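Local coordinates for CADD-like protein of unknown function (Nostoc punctiforme, PDB 3B5O), which is of unknown function but resembles the CADD proteins, a helical group within the heme oxygenase-like superfamily, and may be an oxidoreductase, at residues Q40-M45 and L107-K112; E54-T59 and E84-T89; A69-V74 and Y137-T142. All coordinates share one frame; numbering follows the deposited sequence.

Contact 1 of 3, residues Q40-M45 and L107-K112; sequences QIAYVM and LGVAVK
Val109 and, two residues later, Val111 turn their side chains toward one flank of helix 38-68, where they meet Ala42 and the backbone of Met45. The loop that carries them follows Leu107, the last residue of helix 95-107, whose side chain already leans on Leu163 and His164. Gly108 is the first to leave that helix, with a positive phi of 67°, a conformation that a residue without a side chain adopts easily, and the chain runs on past helix 38-68. Val109 makes the closest approach. Its CG2 lies 3.9 Å from Ala42 CB, methyl against methyl; the torsion that sets CG1 opposite the backbone N (chi1 171°) puts CG2 beside that N, where it is the nearer of the two methyls to Ala42. The small alanine suits this place: Ala42 CA and Val109 CA are 6.8 Å apart, and the branched valine fills the interval. Phe38 and Gln46, one turn before and one turn after Ala42, also touch Val109, which thus covers a stripe of the helix. The loop joins helix 95-107 to helix 118-131 in a chain without strands, consistent with the heme oxygenase-like clan. Ala110 is exposed, while its carbonyl O accepts a hydrogen bond from Gln46 NE2. Val111 turns inward again. Its CG1 stands 4.4 Å from Met45 O, a loose van der Waals approach, and the side chain continues onto Gln46 and Ser49. Met45, a selenomethionine, starts toward the loop, but three successive bent torsions curl its chain, which also packs on Leu163 of helix 135-163. The carbonyl of Val111 takes a hydrogen bond from Thr114 OG1 within the loop.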
ATOM      1  N   GLN A  40       2.009  15.211 -14.712  1.00 16.45           N
ATOM      2  CA  GLN A  40       1.338  15.200 -13.414  1.00 15.87           C
ATOM      3  C   GLN A  40       1.060  13.794 -12.908  1.00 15.63           C
ATOM      4  O   GLN A  40       1.232  13.514 -11.720  1.00 15.57           O
ATOM      5  CB  GLN A  40       0.059  16.051 -13.471  1.00 16.97           C
ATOM      6  CG  GLN A  40       0.364  17.524 -13.573  1.00 18.52           C
ATOM      7  CD  GLN A  40      -0.831  18.382 -13.938  1.00 18.74           C
ATOM      8  OE1 GLN A  40      -1.722  17.934 -14.664  1.00 20.64           O
ATOM      9  NE2 GLN A  40      -0.859  19.611 -13.436  1.00 19.70           N
ATOM     10  N   ILE A  41       0.637  12.892 -13.787  1.00 14.43           N
ATOM     11  CA  ILE A  41       0.386  11.503 -13.396  1.00 15.48           C
ATOM     12  C   ILE A  41       1.720  10.753 -13.195  1.00 15.05           C
ATOM     13  O   ILE A  41       1.835   9.900 -12.322  1.00 16.19           O
ATOM     14  CB  ILE A  41      -0.584  10.786 -14.362  1.00 15.82           C
ATOM     15  CG1 ILE A  41      -1.906  11.562 -14.422  1.00 15.75           C
ATOM     16  CG2 ILE A  41      -0.835   9.335 -13.954  1.00 16.72           C
ATOM     17  CD1 ILE A  41      -2.562  11.864 -13.060  1.00 16.67           C
ATOM     18  N   ALA A  42       2.746  11.109 -13.963  1.00 15.52           N
ATOM     19  CA  ALA A  42       4.077  10.558 -13.712  1.00 16.81           C
ATOM     20  C   ALA A  42       4.561  10.935 -12.311  1.00 15.57           C
ATOM     21  O   ALA A  42       5.168  10.103 -11.623  1.00 16.97           O
ATOM     22  CB  ALA A  42       5.068  11.043 -14.788  1.00 17.68           C
ATOM     23  N   TYR A  43       4.298  12.169 -11.889  1.00 15.28           N
ATOM     24  CA  TYR A  43       4.623  12.625 -10.533  1.00 15.42           C
ATOM     25  C   TYR A  43       3.923  11.769  -9.499  1.00 14.96           C
ATOM     26  O   TYR A  43       4.537  11.362  -8.500  1.00 15.21           O
ATOM     27  CB  TYR A  43       4.242  14.092 -10.343  1.00 16.70           C
ATOM     28  CG  TYR A  43       4.277  14.575  -8.928  1.00 15.94           C
ATOM     29  CD1 TYR A  43       5.459  15.021  -8.354  1.00 19.59           C
ATOM     30  CD2 TYR A  43       3.147  14.526  -8.127  1.00 17.46           C
ATOM     31  CE1 TYR A  43       5.502  15.443  -7.026  1.00 20.62           C
ATOM     32  CE2 TYR A  43       3.180  14.956  -6.818  1.00 19.15           C
ATOM     33  CZ  TYR A  43       4.355  15.412  -6.263  1.00 18.50           C
ATOM     34  OH  TYR A  43       4.433  15.834  -4.949  1.00 21.42           O
ATOM     35  N   VAL A  44       2.639  11.499  -9.704  1.00 14.77           N
ATOM     36  CA  VAL A  44       1.925  10.633  -8.785  1.00 13.82           C
ATOM     37  C   VAL A  44       2.619   9.256  -8.680  1.00 14.08           C
ATOM     38  O   VAL A  44       2.781   8.722  -7.586  1.00 14.05           O
ATOM     39  CB  VAL A  44       0.434  10.455  -9.209  1.00 13.94           C
ATOM     40  CG1 VAL A  44      -0.241   9.322  -8.411  1.00 15.11           C
ATOM     41  CG2 VAL A  44      -0.317  11.788  -9.089  1.00 15.09           C
HETATM   42  N   MSE A  45       3.013   8.676  -9.811  1.00 14.27           N
HETATM   43  CA  MSE A  45       3.643   7.371  -9.814  1.00 14.15           C
HETATM   44  C   MSE A  45       5.021   7.377  -9.162  1.00 15.23           C
HETATM   45  O   MSE A  45       5.380   6.420  -8.479  1.00 15.70           O
HETATM   46  CB  MSE A  45       3.734   6.807 -11.238  1.00 16.56           C
HETATM   47  CG  MSE A  45       2.382   6.292 -11.791  1.00 18.77           C
HETATM   48 SE   MSE A  45       1.468   5.061 -10.580  0.75 20.43          SE
HETATM   49  CE  MSE A  45       2.943   3.883 -10.435  1.00 17.93           C
ATOM     50  N   LEU A 107       8.323   4.112 -19.759  1.00 28.80           N
ATOM     51  CA  LEU A 107       7.964   5.525 -19.840  1.00 29.50           C
ATOM     52  C   LEU A 107       9.119   6.515 -19.840  1.00 32.05           C
ATOM     53  O   LEU A 107       8.906   7.704 -20.106  1.00 34.64           O
ATOM     54  CB  LEU A 107       7.063   5.884 -18.651  1.00 28.94           C
ATOM     55  CG  LEU A 107       5.794   5.058 -18.494  1.00 27.67           C
ATOM     56  CD1 LEU A 107       5.114   5.410 -17.168  1.00 29.31           C
ATOM     57  CD2 LEU A 107       4.843   5.295 -19.680  1.00 28.65           C
ATOM     58  N   GLY A 108      10.324   6.064 -19.511  1.00 31.41           N
ATOM     59  CA  GLY A 108      11.417   6.991 -19.257  1.00 33.90           C
ATOM     60  C   GLY A 108      11.158   7.816 -18.001  1.00 35.47           C
ATOM     61  O   GLY A 108      11.708   8.906 -17.842  1.00 37.79           O
ATOM     62  N   VAL A 109      10.315   7.292 -17.112  1.00 35.25           N
ATOM     63  CA  VAL A 109      10.018   7.943 -15.840  1.00 34.85           C
ATOM     64  C   VAL A 109      10.926   7.295 -14.820  1.00 32.91           C
ATOM     65  O   VAL A 109      10.777   6.115 -14.511  1.00 32.73           O
ATOM     66  CB  VAL A 109       8.536   7.777 -15.423  1.00 33.53           C
ATOM     67  CG1 VAL A 109       8.303   8.284 -13.987  1.00 34.23           C
ATOM     68  CG2 VAL A 109       7.629   8.518 -16.392  1.00 35.85           C
ATOM     69  N   ALA A 110      11.885   8.074 -14.340  1.00 33.02           N
ATOM     70  CA  ALA A 110      12.800   7.636 -13.299  1.00 32.09           C
ATOM     71  C   ALA A 110      12.114   7.839 -11.951  1.00 31.68           C
ATOM     72  O   ALA A 110      11.594   8.933 -11.701  1.00 31.48           O
ATOM     73  CB  ALA A 110      14.077   8.458 -13.367  1.00 33.17           C
ATOM     74  N   VAL A 111      12.051   6.787 -11.127  1.00 30.69           N
ATOM     75  CA  VAL A 111      11.502   6.920  -9.765  1.00 30.43           C
ATOM     76  C   VAL A 111      12.492   6.606  -8.647  1.00 31.28           C
ATOM     77  O   VAL A 111      12.274   7.004  -7.514  1.00 29.40           O
ATOM     78  CB  VAL A 111      10.231   6.035  -9.496  1.00 29.22           C
ATOM     79  CG1 VAL A 111       9.195   6.204 -10.594  1.00 32.33           C
ATOM     80  CG2 VAL A 111      10.593   4.575  -9.321  1.00 28.37           C
ATOM     81  N   LYS A 112      13.570   5.900  -8.976  0.50 32.11           N
ATOM     82  CA  LYS A 112      14.623   5.702  -8.007  0.50 32.01           C
ATOM     83  C   LYS A 112      15.203   7.063  -7.665  0.50 29.92           C
ATOM     84  O   LYS A 112      15.241   7.981  -8.494  0.50 32.22           O
ATOM     85  CB  LYS A 112      15.679   4.723  -8.530  0.50 33.04           C
ATOM     86  CG  LYS A 112      15.171   3.284  -8.563  0.50 33.88           C
ATOM     87  CD  LYS A 112      16.166   2.326  -9.216  0.50 33.51           C
TER

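Contact 2 of 3, residues E54-T59 and E84-T89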
ATOM      1  N   GLU A  54       8.958   1.546   1.331  1.00 13.25           N
ATOM      2  CA  GLU A  54       8.936   1.750   2.757  1.00 14.15           C
ATOM      3  C   GLU A  54       8.112   0.730   3.520  1.00 14.61           C
ATOM      4  O   GLU A  54       8.401   0.452   4.690  1.00 13.71           O
ATOM      5  CB  GLU A  54       8.461   3.169   3.057  1.00 14.55           C
ATOM      6  CG  GLU A  54       9.413   4.227   2.523  1.00 15.19           C
ATOM      7  CD  GLU A  54      10.767   4.147   3.162  1.00 18.12           C
ATOM      8  OE1 GLU A  54      10.866   4.169   4.412  1.00 21.67           O
ATOM      9  OE2 GLU A  54      11.737   3.991   2.421  1.00 23.75           O
ATOM     10  N   LEU A  55       7.102   0.167   2.877  1.00 14.39           N
ATOM     11  CA  LEU A  55       6.256  -0.809   3.559  1.00 14.73           C
ATOM     12  C   LEU A  55       7.028  -2.062   3.984  1.00 14.20           C
ATOM     13  O   LEU A  55       6.637  -2.711   4.932  1.00 14.47           O
ATOM     14  CB  LEU A  55       5.019  -1.158   2.736  1.00 16.81           C
ATOM     15  CG  LEU A  55       3.889  -0.131   2.695  1.00 21.30           C
ATOM     16  CD1 LEU A  55       2.875  -0.561   1.649  1.00 24.63           C
ATOM     17  CD2 LEU A  55       3.244   0.034   4.110  1.00 23.17           C
ATOM     18  N   VAL A  56       8.145  -2.384   3.329  1.00 13.63           N
ATOM     19  CA  VAL A  56       8.938  -3.538   3.752  1.00 13.62           C
ATOM     20  C   VAL A  56       9.485  -3.270   5.167  1.00 12.52           C
ATOM     21  O   VAL A  56       9.383  -4.122   6.058  1.00 13.31           O
ATOM     22  CB  VAL A  56      10.037  -3.862   2.771  1.00 15.68           C
ATOM     23  CG1 VAL A  56      10.780  -5.090   3.239  1.00 15.95           C
ATOM     24  CG2 VAL A  56       9.457  -4.104   1.361  1.00 17.09           C
ATOM     25  N   GLY A  57      10.033  -2.074   5.379  1.00 12.94           N
ATOM     26  CA  GLY A  57      10.517  -1.703   6.697  1.00 12.90           C
ATOM     27  C   GLY A  57       9.417  -1.649   7.740  1.00 11.52           C
ATOM     28  O   GLY A  57       9.640  -2.043   8.889  1.00 12.36           O
ATOM     29  N   PHE A  58       8.229  -1.158   7.372  1.00 11.84           N
ATOM     30  CA  PHE A  58       7.139  -1.172   8.346  1.00 11.62           C
ATOM     31  C   PHE A  58       6.734  -2.601   8.691  1.00 11.77           C
ATOM     32  O   PHE A  58       6.417  -2.902   9.832  1.00 12.91           O
ATOM     33  CB  PHE A  58       5.944  -0.360   7.853  1.00 13.17           C
ATOM     34  CG  PHE A  58       6.209   1.118   7.797  1.00 13.46           C
ATOM     35  CD1 PHE A  58       6.530   1.820   8.942  1.00 13.64           C
ATOM     36  CD2 PHE A  58       6.065   1.817   6.614  1.00 15.89           C
ATOM     37  CE1 PHE A  58       6.776   3.183   8.882  1.00 15.48           C
ATOM     38  CE2 PHE A  58       6.299   3.176   6.569  1.00 15.48           C
ATOM     39  CZ  PHE A  58       6.648   3.837   7.687  1.00 16.50           C
ATOM     40  N   THR A  59       6.731  -3.483   7.696  1.00 12.11           N
ATOM     41  CA  THR A  59       6.399  -4.896   7.950  1.00 13.06           C
ATOM     42  C   THR A  59       7.429  -5.520   8.913  1.00 12.89           C
ATOM     43  O   THR A  59       7.069  -6.322   9.784  1.00 13.24           O
ATOM     44  CB  THR A  59       6.306  -5.686   6.632  1.00 13.77           C
ATOM     45  OG1 THR A  59       5.316  -5.071   5.796  1.00 16.88           O
ATOM     46  CG2 THR A  59       5.894  -7.124   6.894  1.00 16.60           C
ATOM     47  N   GLU A  84       9.223 -12.337   0.276  1.00 19.75           N
ATOM     48  CA  GLU A  84       8.568 -12.216  -1.028  1.00 20.62           C
ATOM     49  C   GLU A  84       8.690 -10.807  -1.615  1.00 20.05           C
ATOM     50  O   GLU A  84       9.058 -10.628  -2.766  1.00 20.71           O
ATOM     51  CB  GLU A  84       7.101 -12.630  -0.928  1.00 21.46           C
ATOM     52  CG  GLU A  84       6.332 -12.473  -2.231  1.00 28.39           C
ATOM     53  N   GLU A  85       8.423  -9.780  -0.819  1.00 18.14           N
ATOM     54  CA  GLU A  85       8.552  -8.424  -1.324  1.00 18.10           C
ATOM     55  C   GLU A  85       9.991  -8.110  -1.760  1.00 17.92           C
ATOM     56  O   GLU A  85      10.203  -7.312  -2.653  1.00 18.28           O
ATOM     57  CB  GLU A  85       8.087  -7.377  -0.283  1.00 20.19           C
ATOM     58  CG  GLU A  85       6.598  -7.462   0.064  1.00 24.33           C
ATOM     59  CD  GLU A  85       5.692  -7.345  -1.142  1.00 35.83           C
ATOM     60  OE1 GLU A  85       5.865  -6.384  -1.920  1.00 40.43           O
ATOM     61  OE2 GLU A  85       4.812  -8.220  -1.301  1.00 43.14           O
HETATM   62  N   MSE A  86      10.973  -8.756  -1.131  1.00 16.90           N
HETATM   63  CA  MSE A  86      12.370  -8.532  -1.480  1.00 17.42           C
HETATM   64  C   MSE A  86      12.880  -9.487  -2.566  1.00 17.93           C
HETATM   65  O   MSE A  86      14.051  -9.441  -2.912  1.00 18.88           O
HETATM   66  CB  MSE A  86      13.232  -8.601  -0.224  1.00 16.77           C
HETATM   67  CG  MSE A  86      12.879  -7.460   0.772  1.00 16.67           C
HETATM   68 SE   MSE A  86      13.999  -7.402   2.339  0.75 17.07          SE
HETATM   69  CE  MSE A  86      15.506  -6.497   1.565  1.00 19.23           C
ATOM     70  N   GLY A  87      11.988 -10.318  -3.101  1.00 19.36           N
ATOM     71  CA  GLY A  87      12.252 -11.072  -4.324  1.00 20.65           C
ATOM     72  C   GLY A  87      12.277 -12.583  -4.273  1.00 22.10           C
ATOM     73  O   GLY A  87      12.672 -13.209  -5.278  1.00 24.96           O
ATOM     74  N   SER A  88      11.834 -13.196  -3.187  1.00 22.79           N
ATOM     75  CA  SER A  88      11.991 -14.644  -3.021  1.00 26.23           C
ATOM     76  C   SER A  88      11.243 -15.478  -4.066  1.00 27.80           C
ATOM     77  O   SER A  88      11.596 -16.644  -4.285  1.00 30.68           O
ATOM     78  CB  SER A  88      11.560 -15.070  -1.624  1.00 26.50           C
ATOM     79  OG  SER A  88      10.166 -14.963  -1.480  1.00 27.66           O
ATOM     80  N   THR A  89      10.203 -14.918  -4.679  1.00 26.75           N
ATOM     81  CA  THR A  89       9.429 -15.649  -5.702  1.00 28.80           C
ATOM     82  C   THR A  89       9.559 -15.013  -7.090  1.00 29.63           C
ATOM     83  O   THR A  89       8.862 -15.419  -8.030  1.00 31.79           O
ATOM     84  CB  THR A  89       7.942 -15.730  -5.316  1.00 30.32           C
ATOM     85  OG1 THR A  89       7.337 -14.438  -5.436  1.00 34.66           O
ATOM     86  CG2 THR A  89       7.780 -16.251  -3.892  1.00 34.21           C
TER
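Val56 presents its two methyl groups to Glu85, the last residue of helix 72-85, and to Met86 after it. The contact thus joins two helices consecutive in the chain, 38-68 and 72-85, at the C-terminal end of the second. Chi1 near 180° (-178°) spreads the valine's branches across the gap: Val56 CG2 reaches Glu85 CB at 3.9 Å, and Val56 CG1 reaches Met86 CG at 4.0 Å. A beta-branched residue suits the spot, since one rigid fork serves both neighbours, and its side chain also touches Ile82 a turn earlier on the partner helix. Glu85 offers only the root of its side chain to the valine. Its chain bends at chi2 (-56°), and OE1 makes a weak hydrogen bond to His95 ND1. In Met86, a selenomethionine, chi1 brings CG to the valine, and the extended chi2 carries SE on past it; Met86 SE lies 4.1 Å from Val56 CG1. Directly after it, Gly87 closes the helix in a Schellman motif; its phi of 117° is one that glycine, without a side chain, readily adopts. On helix 38-68, Thr59 OG1 bonds back to Leu55 O at 2.8 Å, on the face of that carbonyl opposite to Thr59 N, which satisfies the hydroxyl; the Thr59 side chain also touches Leu78 and Ile82. No hydrogen bond or salt bridge joins the two segments, so this surface contact rests on van der Waals fit, with aliphatic carbons of even a charged residue doing the packing.

Contact 3 of 3, residues A69-V74 and Y137-T142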
ATOM      1  N   ALA A  69       5.652 -10.007  21.491  1.00 20.53           N
ATOM      2  CA  ALA A  69       4.418 -10.441  22.154  1.00 20.05           C
ATOM      3  C   ALA A  69       4.278 -11.961  22.208  1.00 21.46           C
ATOM      4  O   ALA A  69       3.286 -12.471  22.747  1.00 23.41           O
ATOM      5  CB  ALA A  69       3.203  -9.839  21.418  1.00 20.48           C
ATOM      6  N   GLY A  70       5.228 -12.682  21.634  1.00 21.11           N
ATOM      7  CA  GLY A  70       5.159 -14.146  21.546  1.00 21.99           C
ATOM      8  C   GLY A  70       4.247 -14.664  20.450  1.00 22.81           C
ATOM      9  O   GLY A  70       3.883 -15.844  20.440  1.00 25.17           O
ATOM     10  N   TRP A  71       3.877 -13.791  19.504  1.00 22.01           N
ATOM     11  CA  TRP A  71       3.060 -14.205  18.372  1.00 19.66           C
ATOM     12  C   TRP A  71       3.948 -14.804  17.287  1.00 20.87           C
ATOM     13  O   TRP A  71       4.117 -14.251  16.198  1.00 20.37           O
ATOM     14  CB  TRP A  71       2.277 -13.007  17.815  1.00 19.23           C
ATOM     15  CG  TRP A  71       1.219 -12.430  18.708  1.00 18.95           C
ATOM     16  CD1 TRP A  71       1.062 -12.607  20.064  1.00 21.78           C
ATOM     17  CD2 TRP A  71       0.169 -11.557  18.303  1.00 19.11           C
ATOM     18  NE1 TRP A  71      -0.024 -11.897  20.514  1.00 21.53           N
ATOM     19  CE2 TRP A  71      -0.590 -11.243  19.447  1.00 20.84           C
ATOM     20  CE3 TRP A  71      -0.206 -10.994  17.072  1.00 19.64           C
ATOM     21  CZ2 TRP A  71      -1.704 -10.417  19.390  1.00 20.27           C
ATOM     22  CZ3 TRP A  71      -1.323 -10.171  17.023  1.00 20.42           C
ATOM     23  CH2 TRP A  71      -2.048  -9.884  18.175  1.00 20.81           C
ATOM     24  N   ASN A  72       4.540 -15.959  17.568  1.00 21.63           N
ATOM     25  CA  ASN A  72       5.602 -16.473  16.718  1.00 23.20           C
ATOM     26  C   ASN A  72       5.147 -16.840  15.314  1.00 22.12           C
ATOM     27  O   ASN A  72       5.861 -16.578  14.331  1.00 22.99           O
ATOM     28  CB  ASN A  72       6.272 -17.670  17.420  1.00 25.95           C
ATOM     29  CG  ASN A  72       6.945 -17.268  18.703  1.00 31.56           C
ATOM     30  OD1 ASN A  72       7.668 -16.273  18.756  1.00 37.10           O
ATOM     31  ND2 ASN A  72       6.719 -18.043  19.754  1.00 39.12           N
ATOM     32  N   GLY A  73       3.960 -17.426  15.202  1.00 21.70           N
ATOM     33  CA  GLY A  73       3.404 -17.759  13.900  1.00 20.71           C
ATOM     34  C   GLY A  73       3.184 -16.537  13.024  1.00 20.35           C
ATOM     35  O   GLY A  73       3.316 -16.611  11.803  1.00 20.51           O
ATOM     36  N   VAL A  74       2.807 -15.434  13.658  1.00 19.74           N
ATOM     37  CA  VAL A  74       2.603 -14.171  12.943  1.00 18.01           C
ATOM     38  C   VAL A  74       3.949 -13.612  12.485  1.00 17.43           C
ATOM     39  O   VAL A  74       4.094 -13.188  11.335  1.00 17.95           O
ATOM     40  CB  VAL A  74       1.887 -13.143  13.838  1.00 17.18           C
ATOM     41  CG1 VAL A  74       1.770 -11.779  13.124  1.00 17.89           C
ATOM     42  CG2 VAL A  74       0.493 -13.645  14.247  1.00 19.84           C
ATOM     43  N   TYR A 137      -2.775  -3.429  17.692  1.00 15.81           N
ATOM     44  CA  TYR A 137      -2.991  -2.255  16.869  1.00 14.41           C
ATOM     45  C   TYR A 137      -2.080  -2.298  15.671  1.00 13.76           C
ATOM     46  O   TYR A 137      -2.499  -2.022  14.545  1.00 13.78           O
ATOM     47  CB  TYR A 137      -2.701  -1.024  17.697  1.00 15.82           C
ATOM     48  CG  TYR A 137      -3.051   0.308  17.092  1.00 15.20           C
ATOM     49  CD1 TYR A 137      -2.186   0.944  16.205  1.00 14.98           C
ATOM     50  CD2 TYR A 137      -4.221   0.981  17.442  1.00 14.86           C
ATOM     51  CE1 TYR A 137      -2.465   2.177  15.697  1.00 14.87           C
ATOM     52  CE2 TYR A 137      -4.506   2.223  16.939  1.00 16.46           C
ATOM     53  CZ  TYR A 137      -3.628   2.830  16.059  1.00 14.87           C
ATOM     54  OH  TYR A 137      -3.900   4.086  15.568  1.00 16.92           O
ATOM     55  N   VAL A 138      -0.810  -2.632  15.910  1.00 13.54           N
ATOM     56  CA  VAL A 138       0.173  -2.682  14.809  1.00 12.53           C
ATOM     57  C   VAL A 138      -0.225  -3.732  13.785  1.00 12.95           C
ATOM     58  O   VAL A 138      -0.102  -3.510  12.574  1.00 13.35           O
ATOM     59  CB  VAL A 138       1.598  -2.929  15.339  1.00 12.83           C
ATOM     60  CG1 VAL A 138       2.583  -3.161  14.177  1.00 15.06           C
ATOM     61  CG2 VAL A 138       2.026  -1.752  16.201  1.00 14.48           C
ATOM     62  N   LEU A 139      -0.690  -4.894  14.238  1.00 13.69           N
ATOM     63  CA  LEU A 139      -1.106  -5.921  13.292  1.00 13.45           C
ATOM     64  C   LEU A 139      -2.380  -5.542  12.549  1.00 13.64           C
ATOM     65  O   LEU A 139      -2.576  -5.978  11.435  1.00 14.03           O
ATOM     66  CB  LEU A 139      -1.219  -7.298  13.974  1.00 14.17           C
ATOM     67  CG  LEU A 139       0.031  -8.165  13.799  1.00 16.05           C
ATOM     68  CD1 LEU A 139       0.229  -8.566  12.345  1.00 17.75           C
ATOM     69  CD2 LEU A 139       1.278  -7.482  14.325  1.00 17.47           C
ATOM     70  N   GLY A 140      -3.246  -4.730  13.166  1.00 13.05           N
ATOM     71  CA  GLY A 140      -4.377  -4.184  12.435  1.00 12.64           C
ATOM     72  C   GLY A 140      -3.929  -3.301  11.283  1.00 13.22           C
ATOM     73  O   GLY A 140      -4.464  -3.378  10.180  1.00 12.68           O
ATOM     74  N   ALA A 141      -2.991  -2.408  11.562  1.00 12.57           N
ATOM     75  CA  ALA A 141      -2.438  -1.563  10.498  1.00 13.00           C
ATOM     76  C   ALA A 141      -1.759  -2.413   9.415  1.00 12.04           C
ATOM     77  O   ALA A 141      -1.827  -2.106   8.211  1.00 12.87           O
ATOM     78  CB  ALA A 141      -1.466  -0.551  11.079  1.00 13.19           C
ATOM     79  N   THR A 142      -1.079  -3.472   9.841  1.00 12.44           N
ATOM     80  CA  THR A 142      -0.416  -4.360   8.909  1.00 13.15           C
ATOM     81  C   THR A 142      -1.447  -5.111   8.061  1.00 13.47           C
ATOM     82  O   THR A 142      -1.276  -5.281   6.855  1.00 14.42           O
ATOM     83  CB  THR A 142       0.504  -5.337   9.677  1.00 13.54           C
ATOM     84  OG1 THR A 142       1.420  -4.598  10.482  1.00 14.23           O
ATOM     85  CG2 THR A 142       1.296  -6.250   8.720  1.00 15.32           C
TER
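The backbones stay well apart, their nearest CA atoms being those of Val74 and Leu139 at 9.1 Å, so side chains must span the interval. Leu139 does most of this. Its CD1 meets Val74 CG1 tip to tip at 3.6 Å, a snug fit, while its CG lies 4.0 Å from Trp71 CZ3, where leucine and indole pass alongside, pointing opposite ways. Chi1 of Leu139 (-96°) lies well off a staggered position, consistent with its reaching both partners. The residues on the other side belong to the tight connection between two helices: Gly70 ends helix 38-68 in a Schellman motif with positive phi, and Trp71, the centre of an inverse gamma turn, takes the N-cap position of helix 72-85. The broad indole packs against helix 135-163 and stacks on Tyr198, whose hydroxyl accepts a hydrogen bond from Gly73 N. Val195 of helix 190-196 touches Trp71, Val74 and Leu139 alike, adding a further apolar partner; Ala66 of helix 38-68 touches Trp71 and Val74 as well. One turn along helix 135-163, Thr142 OG1 returns its hydrogen bond to Val138 O at 2.8 Å, from above the carbonyl plane, so this buried hydroxyl has a partner.

Helix 38-68 ties the set together: contact 1 uses its beginning, contact 2 its middle, and contact 3 begins in the turn that follows it. The centres of contacts 1 and 3 are about 34 Å apart, on opposite sides of the centre of the chain. Contact 2 comes between them in that progression, its centre about 21 Å from that of contact 1 and about 16 Å from that of contact 3, with nearest atoms about 5 Å from the latter. Helix 72-85 starts at contact 3 and finishes at contact 2. Helix 135-163 makes a second long link, running from Leu139 in contact 3 to Leu163, at its far end, beside contact 1.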